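PDB 2ECE: selenium-binding protein, which is of unknown function but may bind selenium. Local coordinates for residues V201-E206 / N228-W233; L254-L259 / G267-V272. All coordinates share one frame; numbering follows the deposited sequence.

Interaction 1. Residues V201-E206 / N228-W233; sequences VLVSSE and NRIHFW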
ATOM      1  N   VAL A 201     -15.932 -11.268  -4.876  1.00 21.66           N
ATOM      2  CA  VAL A 201     -16.247 -10.277  -3.868  1.00 22.45           C
ATOM      3  C   VAL A 201     -15.097  -9.299  -3.790  1.00 19.95           C
ATOM      4  O   VAL A 201     -13.926  -9.675  -3.893  1.00 17.19           O
ATOM      5  CB  VAL A 201     -16.519 -10.906  -2.475  1.00 26.11           C
ATOM      6  CG1 VAL A 201     -16.417 -12.403  -2.551  1.00 27.89           C
ATOM      7  CG2 VAL A 201     -15.570 -10.337  -1.437  1.00 26.72           C
ATOM      8  N   LEU A 202     -15.454  -8.033  -3.627  1.00 16.91           N
ATOM      9  CA  LEU A 202     -14.486  -6.961  -3.524  1.00 17.18           C
ATOM     10  C   LEU A 202     -14.668  -6.376  -2.135  1.00 16.98           C
ATOM     11  O   LEU A 202     -15.788  -6.303  -1.629  1.00 15.60           O
ATOM     12  CB  LEU A 202     -14.762  -5.901  -4.597  1.00 16.62           C
ATOM     13  CG  LEU A 202     -13.880  -4.647  -4.637  1.00 17.36           C
ATOM     14  CD1 LEU A 202     -13.781  -4.148  -6.078  1.00 17.58           C
ATOM     15  CD2 LEU A 202     -14.450  -3.567  -3.729  1.00 17.47           C
ATOM     16  N   VAL A 203     -13.565  -5.992  -1.510  1.00 16.96           N
ATOM     17  CA  VAL A 203     -13.604  -5.398  -0.182  1.00 18.15           C
ATOM     18  C   VAL A 203     -12.973  -4.023  -0.307  1.00 17.01           C
ATOM     19  O   VAL A 203     -12.019  -3.847  -1.067  1.00 17.94           O
ATOM     20  CB  VAL A 203     -12.803  -6.260   0.832  1.00 19.35           C
ATOM     21  CG1 VAL A 203     -13.507  -7.584   1.051  1.00 20.72           C
ATOM     22  CG2 VAL A 203     -11.394  -6.513   0.301  1.00 18.54           C
ATOM     23  N   SER A 204     -13.511  -3.049   0.418  1.00 15.82           N
ATOM     24  CA  SER A 204     -12.990  -1.687   0.388  1.00 16.38           C
ATOM     25  C   SER A 204     -12.921  -1.161   1.820  1.00 18.17           C
ATOM     26  O   SER A 204     -13.701  -1.589   2.682  1.00 17.17           O
ATOM     27  CB  SER A 204     -13.897  -0.788  -0.467  1.00 18.93           C
ATOM     28  OG  SER A 204     -15.210  -0.698   0.075  1.00 20.03           O
ATOM     29  N   SER A 205     -12.000  -0.231   2.066  1.00 16.90           N
ATOM     30  CA  SER A 205     -11.808   0.323   3.411  1.00 17.57           C
ATOM     31  C   SER A 205     -12.162   1.806   3.562  1.00 17.30           C
ATOM     32  O   SER A 205     -12.833   2.381   2.706  1.00 16.86           O
ATOM     33  CB  SER A 205     -10.360   0.081   3.859  1.00 15.82           C
ATOM     34  OG  SER A 205      -9.443   0.638   2.936  1.00 15.75           O
ATOM     35  N   GLU A 206     -11.711   2.424   4.653  1.00 18.09           N
ATOM     36  CA  GLU A 206     -12.041   3.830   4.902  1.00 19.03           C
ATOM     37  C   GLU A 206     -10.977   4.618   5.668  1.00 19.82           C
ATOM     38  O   GLU A 206     -10.540   4.213   6.748  1.00 19.02           O
ATOM     39  CB  GLU A 206     -13.339   3.950   5.712  1.00 19.81           C
ATOM     40  CG  GLU A 206     -14.555   3.163   5.228  1.00 19.79           C
ATOM     41  CD  GLU A 206     -15.752   3.368   6.159  1.00 21.62           C
ATOM     42  OE1 GLU A 206     -15.519   3.622   7.358  1.00 22.17           O
ATOM     43  OE2 GLU A 206     -16.915   3.266   5.709  1.00 22.16           O
ATOM     44  N   ASN A 228     -14.007   3.459  10.098  1.00 23.34           N
ATOM     45  CA  ASN A 228     -13.577   2.230  10.747  1.00 24.90           C
ATOM     46  C   ASN A 228     -14.357   1.019  10.255  1.00 24.23           C
ATOM     47  O   ASN A 228     -14.502   0.033  10.978  1.00 24.72           O
ATOM     48  CB  ASN A 228     -13.712   2.354  12.272  1.00 26.65           C
ATOM     49  CG  ASN A 228     -15.139   2.601  12.722  1.00 29.41           C
ATOM     50  OD1 ASN A 228     -15.420   2.618  13.923  1.00 33.31           O
ATOM     51  ND2 ASN A 228     -16.045   2.798  11.769  1.00 26.71           N
ATOM     52  N   ARG A 229     -14.841   1.087   9.014  1.00 22.43           N
ATOM     53  CA  ARG A 229     -15.616  -0.002   8.434  1.00 22.33           C
ATOM     54  C   ARG A 229     -14.948  -0.645   7.222  1.00 21.75           C
ATOM     55  O   ARG A 229     -14.184   0.002   6.504  1.00 21.20           O
ATOM     56  CB  ARG A 229     -16.986   0.512   7.981  1.00 23.55           C
ATOM     57  CG  ARG A 229     -17.707   1.393   8.978  1.00 25.48           C
ATOM     58  CD  ARG A 229     -18.719   2.281   8.256  1.00 27.93           C
ATOM     59  NE  ARG A 229     -19.906   1.563   7.810  1.00 29.20           N
ATOM     60  CZ  ARG A 229     -20.769   2.033   6.914  1.00 29.91           C
ATOM     61  NH1 ARG A 229     -20.572   3.223   6.359  1.00 28.83           N
ATOM     62  NH2 ARG A 229     -21.834   1.321   6.582  1.00 31.43           N
ATOM     63  N   ILE A 230     -15.249  -1.924   7.011  1.00 21.65           N
ATOM     64  CA  ILE A 230     -14.774  -2.658   5.845  1.00 21.46           C
ATOM     65  C   ILE A 230     -16.073  -2.975   5.103  1.00 21.13           C
ATOM     66  O   ILE A 230     -17.070  -3.373   5.715  1.00 20.18           O
ATOM     67  CB  ILE A 230     -14.033  -3.975   6.205  1.00 22.44           C
ATOM     68  CG1 ILE A 230     -13.823  -4.813   4.937  1.00 23.42           C
ATOM     69  CG2 ILE A 230     -14.816  -4.767   7.233  1.00 21.42           C
ATOM     70  CD1 ILE A 230     -12.894  -6.020   5.127  1.00 22.39           C
ATOM     71  N   HIS A 231     -16.073  -2.768   3.795  1.00 19.35           N
ATOM     72  CA  HIS A 231     -17.263  -3.010   2.992  1.00 20.01           C
ATOM     73  C   HIS A 231     -17.072  -4.226   2.100  1.00 20.62           C
ATOM     74  O   HIS A 231     -16.020  -4.382   1.472  1.00 19.44           O
ATOM     75  CB  HIS A 231     -17.556  -1.783   2.125  1.00 20.32           C
ATOM     76  CG  HIS A 231     -17.783  -0.530   2.911  1.00 21.31           C
ATOM     77  ND1 HIS A 231     -19.034  -0.132   3.336  1.00 21.31           N
ATOM     78  CD2 HIS A 231     -16.918   0.415   3.353  1.00 20.45           C
ATOM     79  CE1 HIS A 231     -18.928   1.006   4.001  1.00 20.13           C
ATOM     80  NE2 HIS A 231     -17.656   1.359   4.026  1.00 20.00           N
ATOM     81  N   PHE A 232     -18.088  -5.082   2.052  1.00 20.34           N
ATOM     82  CA  PHE A 232     -18.052  -6.281   1.222  1.00 21.69           C
ATOM     83  C   PHE A 232     -18.981  -6.065   0.040  1.00 21.86           C
ATOM     84  O   PHE A 232     -20.149  -5.710   0.218  1.00 22.87           O
ATOM     85  CB  PHE A 232     -18.497  -7.493   2.040  1.00 22.32           C
ATOM     86  CG  PHE A 232     -17.626  -7.753   3.227  1.00 23.75           C
ATOM     87  CD1 PHE A 232     -16.380  -8.346   3.068  1.00 22.34           C
ATOM     88  CD2 PHE A 232     -18.009  -7.318   4.495  1.00 22.62           C
ATOM     89  CE1 PHE A 232     -15.518  -8.497   4.152  1.00 22.53           C
ATOM     90  CE2 PHE A 232     -17.156  -7.464   5.587  1.00 23.18           C
ATOM     91  CZ  PHE A 232     -15.907  -8.054   5.412  1.00 22.83           C
ATOM     92  N   TRP A 233     -18.461  -6.282  -1.165  1.00 20.94           N
ATOM     93  CA  TRP A 233     -19.242  -6.077  -2.376  1.00 21.71           C
ATOM     94  C   TRP A 233     -19.317  -7.299  -3.278  1.00 21.92           C
ATOM     95  O   TRP A 233     -18.452  -8.171  -3.242  1.00 21.37           O
ATOM     96  CB  TRP A 233     -18.638  -4.963  -3.231  1.00 20.57           C
ATOM     97  CG  TRP A 233     -18.317  -3.694  -2.542  1.00 18.57           C
ATOM     98  CD1 TRP A 233     -17.393  -3.501  -1.557  1.00 17.73           C
ATOM     99  CD2 TRP A 233     -18.845  -2.404  -2.858  1.00 18.72           C
ATOM    100  NE1 TRP A 233     -17.307  -2.166  -1.245  1.00 17.28           N
ATOM    101  CE2 TRP A 233     -18.189  -1.469  -2.029  1.00 19.26           C
ATOM    102  CE3 TRP A 233     -19.808  -1.947  -3.768  1.00 18.59           C
ATOM    103  CZ2 TRP A 233     -18.467  -0.094  -2.077  1.00 19.42           C
ATOM    104  CZ3 TRP A 233     -20.087  -0.578  -3.816  1.00 21.11           C
ATOM    105  CH2 TRP A 233     -19.416   0.330  -2.976  1.00 20.00           C
TER

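Interaction 2. Residues L254-L259 / G267-V272; sequences LELRPL and GFINMV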
ATOM      1  N   LEU A 254      -7.235   1.036   6.969  1.00 18.67           N
ATOM      2  CA  LEU A 254      -6.440   1.195   5.783  1.00 17.89           C
ATOM      3  C   LEU A 254      -6.359  -0.056   4.857  1.00 18.41           C
ATOM      4  O   LEU A 254      -7.228  -0.262   3.998  1.00 18.04           O
ATOM      5  CB  LEU A 254      -4.994   1.730   6.221  1.00 16.45           C
ATOM      6  CG  LEU A 254      -5.149   3.102   6.937  1.00 17.76           C
ATOM      7  CD1 LEU A 254      -3.780   3.723   6.956  1.00 13.71           C
ATOM      8  CD2 LEU A 254      -6.135   4.067   6.244  1.00 15.30           C
ATOM      9  N   GLU A 255      -5.120  -0.599   4.816  1.00 18.49           N
ATOM     10  CA  GLU A 255      -4.711  -1.682   3.927  1.00 18.69           C
ATOM     11  C   GLU A 255      -5.387  -3.015   4.006  1.00 19.53           C
ATOM     12  O   GLU A 255      -5.394  -3.674   5.064  1.00 19.26           O
ATOM     13  CB  GLU A 255      -3.175  -1.891   4.021  1.00 18.04           C
ATOM     14  CG  GLU A 255      -2.294  -0.667   3.744  1.00 19.53           C
ATOM     15  CD  GLU A 255      -2.369  -0.153   2.310  1.00 20.49           C
ATOM     16  OE1 GLU A 255      -2.558  -0.969   1.389  1.00 21.67           O
ATOM     17  OE2 GLU A 255      -2.218   1.071   2.099  1.00 20.41           O
ATOM     18  N   LEU A 256      -5.916  -3.439   2.860  1.00 17.04           N
ATOM     19  CA  LEU A 256      -6.683  -4.689   2.769  1.00 16.84           C
ATOM     20  C   LEU A 256      -5.868  -5.786   2.139  1.00 16.68           C
ATOM     21  O   LEU A 256      -5.380  -5.621   1.020  1.00 17.02           O
ATOM     22  CB  LEU A 256      -7.971  -4.482   1.945  1.00 16.09           C
ATOM     23  CG  LEU A 256      -9.136  -3.817   2.673  1.00 15.53           C
ATOM     24  CD1 LEU A 256     -10.139  -3.260   1.680  1.00 15.92           C
ATOM     25  CD2 LEU A 256      -9.784  -4.838   3.596  1.00 14.77           C
ATOM     26  N   ARG A 257      -5.717  -6.909   2.833  1.00 16.02           N
ATOM     27  CA  ARG A 257      -4.906  -7.985   2.287  1.00 16.48           C
ATOM     28  C   ARG A 257      -5.560  -9.360   2.347  1.00 17.61           C
ATOM     29  O   ARG A 257      -5.488 -10.053   3.361  1.00 16.13           O
ATOM     30  CB  ARG A 257      -3.554  -8.041   3.008  1.00 17.64           C
ATOM     31  CG  ARG A 257      -2.703  -6.775   2.879  1.00 18.63           C
ATOM     32  CD  ARG A 257      -2.144  -6.574   1.460  1.00 17.90           C
ATOM     33  NE  ARG A 257      -1.224  -5.433   1.405  1.00 16.84           N
ATOM     34  CZ  ARG A 257      -1.597  -4.162   1.293  1.00 17.64           C
ATOM     35  NH1 ARG A 257      -2.880  -3.842   1.204  1.00 18.02           N
ATOM     36  NH2 ARG A 257      -0.682  -3.203   1.301  1.00 18.60           N
ATOM     37  N   PRO A 258      -6.241  -9.756   1.263  1.00 17.80           N
ATOM     38  CA  PRO A 258      -6.896 -11.068   1.207  1.00 17.82           C
ATOM     39  C   PRO A 258      -5.761 -12.102   1.213  1.00 19.43           C
ATOM     40  O   PRO A 258      -4.640 -11.777   0.807  1.00 17.77           O
ATOM     41  CB  PRO A 258      -7.590 -11.053  -0.159  1.00 17.61           C
ATOM     42  CG  PRO A 258      -7.812  -9.583  -0.437  1.00 17.78           C
ATOM     43  CD  PRO A 258      -6.531  -8.959   0.056  1.00 16.86           C
ATOM     44  N   LEU A 259      -6.015 -13.325   1.676  1.00 18.95           N
ATOM     45  CA  LEU A 259      -4.952 -14.320   1.605  1.00 20.09           C
ATOM     46  C   LEU A 259      -4.782 -14.556   0.101  1.00 20.46           C
ATOM     47  O   LEU A 259      -5.723 -14.355  -0.678  1.00 20.21           O
ATOM     48  CB  LEU A 259      -5.338 -15.625   2.313  1.00 21.20           C
ATOM     49  CG  LEU A 259      -5.347 -15.602   3.847  1.00 21.34           C
ATOM     50  CD1 LEU A 259      -5.334 -17.040   4.370  1.00 22.42           C
ATOM     51  CD2 LEU A 259      -4.138 -14.858   4.373  1.00 23.41           C
ATOM     52  N   GLY A 267      -8.861 -12.479   4.944  1.00 21.37           N
ATOM     53  CA  GLY A 267      -7.741 -11.585   4.764  1.00 20.30           C
ATOM     54  C   GLY A 267      -7.630 -10.686   5.979  1.00 18.56           C
ATOM     55  O   GLY A 267      -8.428 -10.796   6.918  1.00 19.43           O
ATOM     56  N   PHE A 268      -6.653  -9.786   5.960  1.00 17.97           N
ATOM     57  CA  PHE A 268      -6.428  -8.871   7.076  1.00 18.75           C
ATOM     58  C   PHE A 268      -6.584  -7.401   6.706  1.00 20.70           C
ATOM     59  O   PHE A 268      -6.672  -7.038   5.525  1.00 18.52           O
ATOM     60  CB  PHE A 268      -5.019  -9.059   7.649  1.00 19.85           C
ATOM     61  CG  PHE A 268      -4.739 -10.453   8.145  1.00 21.12           C
ATOM     62  CD1 PHE A 268      -4.323 -11.450   7.267  1.00 21.33           C
ATOM     63  CD2 PHE A 268      -4.892 -10.764   9.498  1.00 23.00           C
ATOM     64  CE1 PHE A 268      -4.060 -12.746   7.729  1.00 23.25           C
ATOM     65  CE2 PHE A 268      -4.632 -12.056   9.974  1.00 21.99           C
ATOM     66  CZ  PHE A 268      -4.215 -13.048   9.085  1.00 23.40           C
ATOM     67  N   ILE A 269      -6.631  -6.570   7.744  1.00 18.98           N
ATOM     68  CA  ILE A 269      -6.711  -5.121   7.599  1.00 19.66           C
ATOM     69  C   ILE A 269      -6.215  -4.496   8.895  1.00 21.08           C
ATOM     70  O   ILE A 269      -6.432  -5.037   9.987  1.00 19.63           O
ATOM     71  CB  ILE A 269      -8.145  -4.609   7.314  1.00 19.92           C
ATOM     72  CG1 ILE A 269      -8.097  -3.096   7.055  1.00 20.52           C
ATOM     73  CG2 ILE A 269      -9.061  -4.893   8.490  1.00 19.73           C
ATOM     74  CD1 ILE A 269      -9.422  -2.490   6.603  1.00 17.49           C
ATOM     75  N   ASN A 270      -5.527  -3.370   8.765  1.00 21.01           N
ATOM     76  CA  ASN A 270      -5.005  -2.670   9.923  1.00 20.53           C
ATOM     77  C   ASN A 270      -5.856  -1.458  10.298  1.00 22.37           C
ATOM     78  O   ASN A 270      -6.327  -0.714   9.427  1.00 22.48           O
ATOM     79  CB  ASN A 270      -3.560  -2.222   9.657  1.00 19.13           C
ATOM     80  CG  ASN A 270      -3.433  -1.302   8.438  1.00 20.55           C
ATOM     81  OD1 ASN A 270      -3.899  -1.626   7.343  1.00 19.98           O
ATOM     82  ND2 ASN A 270      -2.787  -0.159   8.624  1.00 16.84           N
ATOM     83  N   MET A 271      -6.082  -1.302  11.598  1.00 20.98           N
ATOM     84  CA  MET A 271      -6.805  -0.160  12.141  1.00 22.02           C
ATOM     85  C   MET A 271      -5.659   0.598  12.782  1.00 22.31           C
ATOM     86  O   MET A 271      -5.039   0.106  13.724  1.00 21.98           O
ATOM     87  CB  MET A 271      -7.817  -0.589  13.206  1.00 22.10           C
ATOM     88  CG  MET A 271      -9.089  -1.203  12.655  1.00 21.72           C
ATOM     89  SD  MET A 271      -9.832  -0.248  11.290  1.00 23.69           S
ATOM     90  CE  MET A 271     -10.211   1.299  12.090  1.00 21.39           C
ATOM     91  N   VAL A 272      -5.367   1.786  12.262  1.00 21.73           N
ATOM     92  CA  VAL A 272      -4.239   2.576  12.750  1.00 23.05           C
ATOM     93  C   VAL A 272      -4.241   3.046  14.204  1.00 23.55           C
ATOM     94  O   VAL A 272      -3.238   2.892  14.903  1.00 23.98           O
ATOM     95  CB  VAL A 272      -4.003   3.818  11.852  1.00 23.48           C
ATOM     96  CG1 VAL A 272      -2.797   4.605  12.356  1.00 23.54           C
ATOM     97  CG2 VAL A 272      -3.777   3.378  10.407  1.00 21.84           C
TER

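Interaction 1. Residues V201-E206 / N228-W233
Strands 201-204 and 229-234 are the two central strands of a four-stranded antiparallel propeller blade, flanked by 193-196 and 239-245. L202 with W233 and S204 with H231 are hydrogen-bonded pairs, and V203 with F232 is the non-hydrogen-bonded pair between them. The straightest backbone bond runs from H231 N to S204 O (2.9 Å, 171°). On the face carrying L202, S204, H231 and W233, L202 holds CG anti to its backbone N (178°), and CD2 lies over the five-membered indole ring of W233, 4.0 Å from its centroid, in a CH-pi contact. W233 NE1 donates to S204 OG (2.9 Å) nearly in the indole plane. On the other face V203 CG1 meets F232 CD1 at 3.6 Å, beside W285 of the next blade. Beyond the strand, the extended chain of E206 reaches across to N228-H231. Its OE2 takes a short bond from H231 NE2 (2.6 Å), close to the imidazole plane but from above the carboxylate plane, while OE1 accepts R229 N (3.1 Å) and, weakly, N228 N. The R229 guanidinium covers H231 CE1 with one face; NH1 makes a long salt bridge to E206 OE2 (3.7 Å), and NH2 pairs with D186. R240 bonds H231 ND1, so the ring probably carries its proton on NE2. Such an antiparallel ladder between the second and third strands of a four-stranded sheet is the core of a beta-propeller blade.

Interaction 2. Residues L254-L259 / G267-V272
The two backbones come closest where P258 passes G267, with P258 CA only 3.7 Å from G267 CA. A beta carbon on G267 would run into P258 CA and R257 O, so the missing side chain is what lets the strands draw this close. Next to it R257 and F268 form a hydrogen-bonded pair, R257 N donating to F268 O at 2.9 Å and 168°. At the far end L254 CD1 presses on V272 CG2 at 3.5 Å, tighter than ordinary van der Waals contact, although the nearby bond from L254 N to N270 O is longer (3.2 Å) and runs nearly along the C=O axis. These are the first two strands of a propeller blade, the hairpin 250-258/266-274, with 250-258 at the inner edge of its sheet. Packing is looser at L259, whose CD2 meets F268 CE1 at the ring edge at 4.0 Å, and where L256 CD2 lies alongside I269 CD1 (3.8 Å); yet neither side faces solvent, since every touching residue is buried. On the face carrying R257 and F268, the R257 chain, bent at chi2 (-70°), turns back end-on to E255: NH1 and NH2 both grip OE1 in the guanidinium plane, NH1 at 2.9 Å, and NH1 also reaches L256 O. D325 pairs with NH2, H75 bonds E255 OE2, and D192 lies close to E255 OE1. A leucine in place of R257 would lose the bonds to E255, L256 O and D325 and would probably leave the buried E255, close to D192, poorly balanced in charge.

How the interactions relate
Both contacts are buried and lie in neighbouring blades of the propeller, interaction 1 centred about 15 Å and interaction 2 about 10 Å from the centre of the chain. Interaction 1 joins the second and third strands of its blade, interaction 2 the first and second of the next. The chemistry differs: the first is a regular ladder flanked by aromatic rings, its carboxylate linking the two segments; in the second, the R257-E255 ion pair lies within one strand and extends to D325, and cross-strand bonds are fewer. They meet directly: S205 OG lies 2.6 Å from L254 O, a probable hydrogen bond, and L256 CD1 packs on the backbone of V203-S205, joining the two blades.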